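Local coordinates for peptidoglycan-recognition protein LB (Drosophila melanogaster, PDB 7NSZ) that hydrolyses, with one zinc ion, the link between N-acetylmuramoyl groups and L-amino acids in bacterial cell walls, and so probably scavenges biologically active peptidoglycan, at residues 17-20 against 21-24; 100-104 against 105-109; 168-171 against 172-175. The protein carries 1 engineered substitution. All blocks are in the same frame, centred on the assembly; numbering follows the deposited sequence.

Overall arrangement
All three contacts are local, each closing a turn in one unbroken piece of chain. Contact 1 follows edge strand 17-18 at the surface, where a serine and an aspartate bind each other's backbone and a tryptophan turns inward against helix 55-72. Contact 3 lies about 28 Å away between centres, beyond the centre of the chain; it ends helix 165-171 with serine hydroxyls outside and a buried tryptophan against helix 126-142. No two contacts share a helix or strand; contact 2 lies in the partly buried loop leading into strand 110-115. There an asparagine amide oxygen organises the backbone, and the loop's histidine, His102, hydrogen-bonds to the zinc ligand His44.

Contact 1: residues 17-20 against 21-24; sequences LLSR and SDWG
Ser19 and Asp22 grip each other in the reciprocal pattern of a capping box, where the chain leaves edge strand 17-18 and turns. Two hydrogen bonds make the box. Asp22 N donates to Ser19 OG at 3.0 Å, and Ser19 N returns a bond to Asp22 OD2 at 2.9 Å, approaching from above the carboxylate plane and not within it. Ser19 OG lies between its own N and carbonyl carbon (chi1 71°), which turns the hydroxyl toward Asp22 N. Serine and aspartate suit these places because each has a short acceptor able to reach a backbone N-H three residues away.

Backbone bonding winds the turn further: Trp23 N donates to Arg20 O at 3.1 Å, with only a weak link to Ser19 O at 3.5 Å. Gly24, at a positive phi of 76° that favours glycine, donates its N to Ser21 O at 3.0 Å.

The remaining side-chain contacts are lighter. Leu18 crosses Asp22 at about a right angle, its CB 3.8 Å from Asp22 OD2. The Arg20 guanidinium turns elsewhere, to a salt bridge with Asp77, while the Trp23 indole is buried against Met59 and Met62 of helix 55-72 and bonds through NE1 to Thr92 O. Arg20 O sits over one face of that indole, toward its rim, and Ser19 O approaches Trp23 CD1 obliquely to 3.1 Å.

Contact 2: residues 100-104 against 105-109; sequences GAHAP and KYNDK
The backbone doubles back so that Gly100 N donates to Asn107 O at 3.1 Å and Tyr106 N to Ala103 O at 2.9 Å, the second bond closing a type II turn with Pro104 and Lys105 at its corners. Within this curve the Asn107 amide does the organising. Its OD1 accepts from both His102 N and Ala103 N, each at 2.9 Å, and the two donors arrive from opposite faces of the amide plane, which should hold the group's rotation. Asparagine fits here because it is short and offers an uncharged acceptor to two backbone N-H groups.

The same OD1 lies over one face of the His102 imidazole, the ring and amide planes 78° apart. This loop belongs to the zinc amidase fold of the peptidoglycan-recognition proteins: His102 ND1 bonds to NE2 of the zinc ligand His44, making His102 a second-shell residue, and its ring also touches Phe80, an engineered residue. At the ring's edge a water lies 2.8 Å from His102 NE2 and donates to Asn107 O. Gly100 suits its place because a beta carbon there would run into CD2 of the His102 ring. Lys109 NZ hydrogen-bonds back to Lys105 O at 2.8 Å and forms a salt bridge with Asp108 OD1 on its syn side.

Contact 3: residues 168-171 against 172-175; sequences FAEI and SSWP
Glu170 and Trp174 meet on the packed side of this helix end, where the indole N-H points almost straight at the carboxylate: Trp174 NE1 lies 2.8 Å from Glu170 OE2, with an angle of 170° at the hydrogen. The oxygen sits in the plane of the indole, at its edge, and is met on its anti side, somewhat out of the carboxylate plane; carboxylate and ring planes stand 71° apart. A bend at chi2 (62°) curls the glutamate chain round to reach the ring. Over one face of the same indole lies Ile171. Ile171 CA stands 3.8 Å from the centroid of the five-membered ring of Trp174, directly above it, as a CH-pi contact, and Ile171 CG2 extends the cover over the six-membered ring, 4.0 Å from Trp174 CZ2. The beta branch of isoleucine suits this place because CG2 carries the cover begun by CA on over the larger ring. The indole also packs on Leu129 and Ala132 of helix 126-142 and makes a cation-pi contact with Lys133, so that Trp174 ties the close of helix 165-171 to its neighbour.

The chain leaves that helix through a type I turn from Ile171 to Trp174, closed by Trp174 N on Ile171 O at 3.0 Å. On the more exposed side of the exit, two serines each add a hydroxyl bond to a carbonyl of the last helical turn that a backbone N-H already meets. Ser172 uses both N and OG on Phe168 O, from opposite faces of the carbonyl plane, the hydroxyl at 2.8 Å. Ser173 also gives two bonds to one carbonyl, Glu170 O, but differently: N comes from above the carbonyl plane at 2.9 Å, OG within it at 2.7 Å. Packing is lighter here: Ser172 OG approaches one face of the Phe168 ring near its rim.

Contact 1: residues 17-20 against 21-24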
loop_
_atom_site.group_PDB
_atom_site.type_symbol
_atom_site.label_atom_id
_atom_site.label_comp_id
_atom_site.label_asym_id
_atom_site.label_seq_id
_atom_site.Cartn_x
_atom_site.Cartn_y
_atom_site.Cartn_z
ATOM N N LEU A 17 -2.577 -6.866 12.003
ATOM C CA LEU A 17 -1.946 -5.544 11.766
ATOM C C LEU A 17 -0.782 -5.358 12.702
ATOM O O LEU A 17 -1.014 -5.297 13.952
ATOM C CB LEU A 17 -2.936 -4.418 12.016
ATOM C CG LEU A 17 -2.358 -3.036 11.684
ATOM C CD1 LEU A 17 -1.342 -2.573 12.677
ATOM C CD2 LEU A 17 -1.827 -2.916 10.267
ATOM N N LEU A 18 0.449 -5.311 12.217
ATOM C CA LEU A 18 1.662 -5.089 13.001
ATOM C C LEU A 18 2.014 -3.610 13.026
ATOM O O LEU A 18 1.851 -2.880 12.018
ATOM C CB LEU A 18 2.739 -5.992 12.434
ATOM C CG LEU A 18 2.329 -7.482 12.394
ATOM C CD1 LEU A 18 3.456 -8.307 11.802
ATOM C CD2 LEU A 18 1.902 -8.039 13.754
ATOM N N SER A 19 2.436 -3.123 14.168
ATOM C CA SER A 19 2.775 -1.707 14.355
ATOM C C SER A 19 4.138 -1.393 13.721
ATOM O O SER A 19 4.960 -2.309 13.403
ATOM C CB SER A 19 2.796 -1.397 15.837
ATOM O OG SER A 19 3.936 -2.030 16.411
ATOM N N ARG A 20 4.449 -0.124 13.634
ATOM C CA ARG A 20 5.788 0.334 13.219
ATOM C C ARG A 20 6.883 -0.224 14.149
ATOM O O ARG A 20 7.913 -0.749 13.671
ATOM C CB ARG A 20 5.815 1.859 13.218
ATOM C CG ARG A 20 4.970 2.509 12.135
ATOM C CD ARG A 20 5.043 4.014 12.251
ATOM N NE ARG A 20 6.386 4.515 11.962
ATOM C CZ ARG A 20 6.779 4.910 10.778
ATOM N NH1 ARG A 20 5.967 4.842 9.728
ATOM N NH2 ARG A 20 7.984 5.403 10.591
ATOM N N SER A 21 6.652 -0.203 15.472
ATOM C CA SER A 21 7.673 -0.718 16.440
ATOM C C SER A 21 7.851 -2.225 16.237
ATOM O O SER A 21 8.981 -2.733 16.347
ATOM C CB SER A 21 7.325 -0.364 17.856
ATOM O OG SER A 21 6.053 -0.859 18.188
ATOM N N ASP A 22 6.788 -2.903 15.857
ATOM C CA ASP A 22 6.822 -4.361 15.602
ATOM C C ASP A 22 7.844 -4.691 14.535
ATOM O O ASP A 22 8.421 -5.781 14.631
ATOM C CB ASP A 22 5.449 -4.941 15.249
ATOM C CG ASP A 22 4.437 -5.031 16.374
ATOM O OD1 ASP A 22 4.874 -5.034 17.590
ATOM O OD2 ASP A 22 3.229 -5.172 16.068
ATOM N N TRP A 23 8.061 -3.861 13.511
ATOM C CA TRP A 23 9.046 -4.164 12.451
ATOM C C TRP A 23 10.319 -3.357 12.626
ATOM O O TRP A 23 11.136 -3.374 11.751
ATOM C CB TRP A 23 8.420 -4.087 11.037
ATOM C CG TRP A 23 7.758 -2.797 10.611
ATOM C CD1 TRP A 23 6.418 -2.522 10.684
ATOM C CD2 TRP A 23 8.370 -1.715 9.900
ATOM N NE1 TRP A 23 6.161 -1.321 10.075
ATOM C CE2 TRP A 23 7.331 -0.779 9.631
ATOM C CE3 TRP A 23 9.676 -1.412 9.501
ATOM C CZ2 TRP A 23 7.577 0.391 8.923
ATOM C CZ3 TRP A 23 9.901 -0.223 8.843
ATOM C CH2 TRP A 23 8.854 0.639 8.527
ATOM N N GLY A 24 10.429 -2.610 13.725
ATOM C CA GLY A 24 11.672 -1.886 14.039
ATOM C C GLY A 24 11.864 -0.642 13.188
ATOM O O GLY A 24 13.022 -0.297 12.865
#

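Contact 2: residues 100-104 against 105-109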
loop_
_atom_site.group_PDB
_atom_site.type_symbol
_atom_site.label_atom_id
_atom_site.label_comp_id
_atom_site.label_asym_id
_atom_site.label_seq_id
_atom_site.Cartn_x
_atom_site.Cartn_y
_atom_site.Cartn_z
ATOM N N GLY A 100 0.928 10.528 2.207
ATOM C CA GLY A 100 1.905 9.548 1.713
ATOM C C GLY A 100 2.891 10.134 0.740
ATOM O O GLY A 100 2.865 11.367 0.499
ATOM N N ALA A 101 3.763 9.299 0.209
ATOM C CA ALA A 101 4.682 9.690 -0.880
ATOM C C ALA A 101 4.736 8.538 -1.861
ATOM O O ALA A 101 5.795 8.065 -2.256
ATOM C CB ALA A 101 6.084 9.969 -0.355
ATOM N N HIS A 102 3.552 8.107 -2.290
ATOM C CA HIS A 102 3.418 6.922 -3.166
ATOM C C HIS A 102 2.685 7.233 -4.470
ATOM O O HIS A 102 2.841 6.435 -5.371
ATOM C CB HIS A 102 2.780 5.745 -2.399
ATOM C CG HIS A 102 1.381 6.007 -1.966
ATOM N ND1 HIS A 102 0.264 5.779 -2.758
ATOM C CD2 HIS A 102 0.916 6.605 -0.844
ATOM C CE1 HIS A 102 -0.792 6.260 -2.125
ATOM N NE2 HIS A 102 -0.417 6.826 -0.943
ATOM N N ALA A 103 1.830 8.222 -4.521
ATOM C CA ALA A 103 0.992 8.430 -5.720
ATOM C C ALA A 103 0.746 9.922 -5.870
ATOM O O ALA A 103 -0.108 10.469 -5.226
ATOM C CB ALA A 103 -0.305 7.683 -5.575
ATOM N N PRO A 104 1.533 10.585 -6.753
ATOM C CA PRO A 104 1.325 12.028 -6.993
ATOM C C PRO A 104 -0.140 12.382 -7.273
ATOM O O PRO A 104 -0.789 11.672 -8.033
ATOM C CB PRO A 104 2.234 12.285 -8.209
ATOM C CG PRO A 104 3.330 11.243 -8.111
ATOM C CD PRO A 104 2.638 10.006 -7.515
ATOM N N LYS A 105 -0.618 13.433 -6.636
ATOM C CA LYS A 105 -1.983 13.983 -6.740
ATOM C C LYS A 105 -2.950 13.181 -5.869
ATOM O O LYS A 105 -4.085 13.665 -5.682
ATOM C CB LYS A 105 -2.545 13.966 -8.174
ATOM C CG LYS A 105 -1.687 14.538 -9.274
ATOM C CD LYS A 105 -1.578 15.987 -9.108
ATOM C CE LYS A 105 -0.945 16.671 -10.301
ATOM N NZ LYS A 105 -1.021 18.133 -10.156
ATOM N N TYR A 106 -2.520 12.064 -5.256
ATOM C CA TYR A 106 -3.404 11.270 -4.370
ATOM C C TYR A 106 -2.859 11.114 -2.964
ATOM O O TYR A 106 -3.473 10.425 -2.150
ATOM C CB TYR A 106 -3.622 9.889 -4.977
ATOM C CG TYR A 106 -4.491 9.941 -6.208
ATOM C CD1 TYR A 106 -3.992 10.303 -7.450
ATOM C CD2 TYR A 106 -5.834 9.653 -6.117
ATOM C CE1 TYR A 106 -4.804 10.350 -8.572
ATOM C CE2 TYR A 106 -6.681 9.743 -7.202
ATOM C CZ TYR A 106 -6.152 10.071 -8.434
ATOM O OH TYR A 106 -6.964 10.098 -9.531
ATOM N N ASN A 107 -1.682 11.677 -2.671
ATOM C CA ASN A 107 -1.011 11.369 -1.384
ATOM C C ASN A 107 -1.799 11.868 -0.187
ATOM O O ASN A 107 -1.744 11.243 0.887
ATOM C CB ASN A 107 0.400 11.945 -1.384
ATOM C CG ASN A 107 1.324 11.120 -2.240
ATOM O OD1 ASN A 107 1.317 9.884 -2.194
ATOM N ND2 ASN A 107 2.159 11.795 -3.010
ATOM N N ASP A 108 -2.573 12.946 -0.347
ATOM C CA ASP A 108 -3.371 13.509 0.768
ATOM C C ASP A 108 -4.833 13.047 0.670
ATOM O O ASP A 108 -5.666 13.672 1.316
ATOM C CB ASP A 108 -3.312 15.041 0.736
ATOM C CG ASP A 108 -4.007 15.605 -0.513
ATOM O OD1 ASP A 108 -4.361 14.847 -1.460
ATOM O OD2 ASP A 108 -4.127 16.847 -0.570
ATOM N N LYS A 109 -5.134 11.969 -0.047
ATOM C CA LYS A 109 -6.554 11.541 -0.182
ATOM C C LYS A 109 -6.642 10.036 -0.461
ATOM O O LYS A 109 -7.618 9.552 -1.063
ATOM C CB LYS A 109 -7.219 12.345 -1.303
ATOM C CG LYS A 109 -6.550 12.206 -2.655
ATOM C CD LYS A 109 -7.257 12.903 -3.826
ATOM C CE LYS A 109 -7.247 14.408 -3.708
ATOM N NZ LYS A 109 -5.917 15.001 -3.975
HETATM O O HOH W 1 -1.592 8.396 1.095
#

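Contact 3: residues 168-171 against 172-175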
loop_
_atom_site.group_PDB
_atom_site.type_symbol
_atom_site.label_atom_id
_atom_site.label_comp_id
_atom_site.label_asym_id
_atom_site.label_seq_id
_atom_site.Cartn_x
_atom_site.Cartn_y
_atom_site.Cartn_z
ATOM N N PHE A 168 -2.201 -6.095 -11.331
ATOM C CA PHE A 168 -3.161 -5.129 -11.882
ATOM C C PHE A 168 -4.439 -5.877 -12.348
ATOM O O PHE A 168 -5.561 -5.449 -12.113
ATOM C CB PHE A 168 -2.558 -4.280 -12.999
ATOM C CG PHE A 168 -3.519 -3.171 -13.354
ATOM C CD1 PHE A 168 -3.762 -2.134 -12.478
ATOM C CD2 PHE A 168 -4.130 -3.105 -14.605
ATOM C CE1 PHE A 168 -4.652 -1.122 -12.768
ATOM C CE2 PHE A 168 -5.010 -2.079 -14.891
ATOM C CZ PHE A 168 -5.254 -1.072 -14.006
ATOM N N ALA A 169 -4.250 -6.973 -13.097
ATOM C CA ALA A 169 -5.415 -7.744 -13.589
ATOM C C ALA A 169 -6.207 -8.281 -12.405
ATOM O O ALA A 169 -7.461 -8.294 -12.441
ATOM C CB ALA A 169 -4.951 -8.849 -14.514
ATOM N N GLU A 170 -5.548 -8.717 -11.344
ATOM C CA GLU A 170 -6.232 -9.202 -10.144
ATOM C C GLU A 170 -7.075 -8.074 -9.542
ATOM O O GLU A 170 -8.242 -8.301 -9.211
ATOM C CB GLU A 170 -5.182 -9.727 -9.157
ATOM C CG GLU A 170 -5.714 -10.063 -7.767
ATOM C CD GLU A 170 -6.764 -11.142 -7.642
ATOM O OE1 GLU A 170 -6.755 -12.084 -8.499
ATOM O OE2 GLU A 170 -7.526 -11.117 -6.655
ATOM N N ILE A 171 -6.472 -6.908 -9.257
ATOM C CA ILE A 171 -7.234 -5.864 -8.532
ATOM C C ILE A 171 -8.358 -5.336 -9.408
ATOM O O ILE A 171 -9.339 -4.793 -8.911
ATOM C CB ILE A 171 -6.363 -4.697 -7.987
ATOM C CG1 ILE A 171 -5.788 -3.813 -9.096
ATOM C CG2 ILE A 171 -5.290 -5.279 -7.079
ATOM C CD1 ILE A 171 -5.035 -2.573 -8.570
ATOM N N SER A 172 -8.188 -5.506 -10.733
ATOM C CA SER A 172 -9.275 -5.132 -11.681
ATOM C C SER A 172 -10.533 -5.944 -11.397
ATOM O O SER A 172 -11.600 -5.502 -11.833
ATOM C CB SER A 172 -8.897 -5.227 -13.124
ATOM O OG SER A 172 -7.758 -4.429 -13.442
ATOM N N SER A 173 -10.429 -7.042 -10.659
ATOM C CA SER A 173 -11.618 -7.880 -10.344
ATOM C C SER A 173 -12.150 -7.583 -8.946
ATOM O O SER A 173 -13.068 -8.290 -8.508
ATOM C CB SER A 173 -11.250 -9.330 -10.456
ATOM O OG SER A 173 -10.483 -9.777 -9.337
ATOM N N TRP A 174 -11.506 -6.695 -8.169
ATOM C CA TRP A 174 -11.949 -6.382 -6.804
ATOM C C TRP A 174 -13.114 -5.403 -6.829
ATOM O O TRP A 174 -13.242 -4.540 -7.703
ATOM C CB TRP A 174 -10.801 -5.812 -5.955
ATOM C CG TRP A 174 -9.705 -6.777 -5.656
ATOM C CD1 TRP A 174 -9.526 -8.022 -6.191
ATOM C CD2 TRP A 174 -8.554 -6.525 -4.845
ATOM N NE1 TRP A 174 -8.375 -8.569 -5.718
ATOM C CE2 TRP A 174 -7.757 -7.684 -4.879
ATOM C CE3 TRP A 174 -8.164 -5.453 -4.019
ATOM C CZ2 TRP A 174 -6.547 -7.791 -4.192
ATOM C CZ3 TRP A 174 -6.976 -5.557 -3.338
ATOM C CH2 TRP A 174 -6.188 -6.703 -3.409
ATOM N N PRO A 175 -13.932 -5.442 -5.760
ATOM C CA PRO A 175 -14.906 -4.392 -5.517
ATOM C C PRO A 175 -14.259 -3.006 -5.594
ATOM O O PRO A 175 -13.160 -2.769 -5.080
ATOM C CB PRO A 175 -15.439 -4.630 -4.090
ATOM C CG PRO A 175 -14.998 -6.009 -3.717
ATOM C CD PRO A 175 -13.901 -6.429 -4.672
#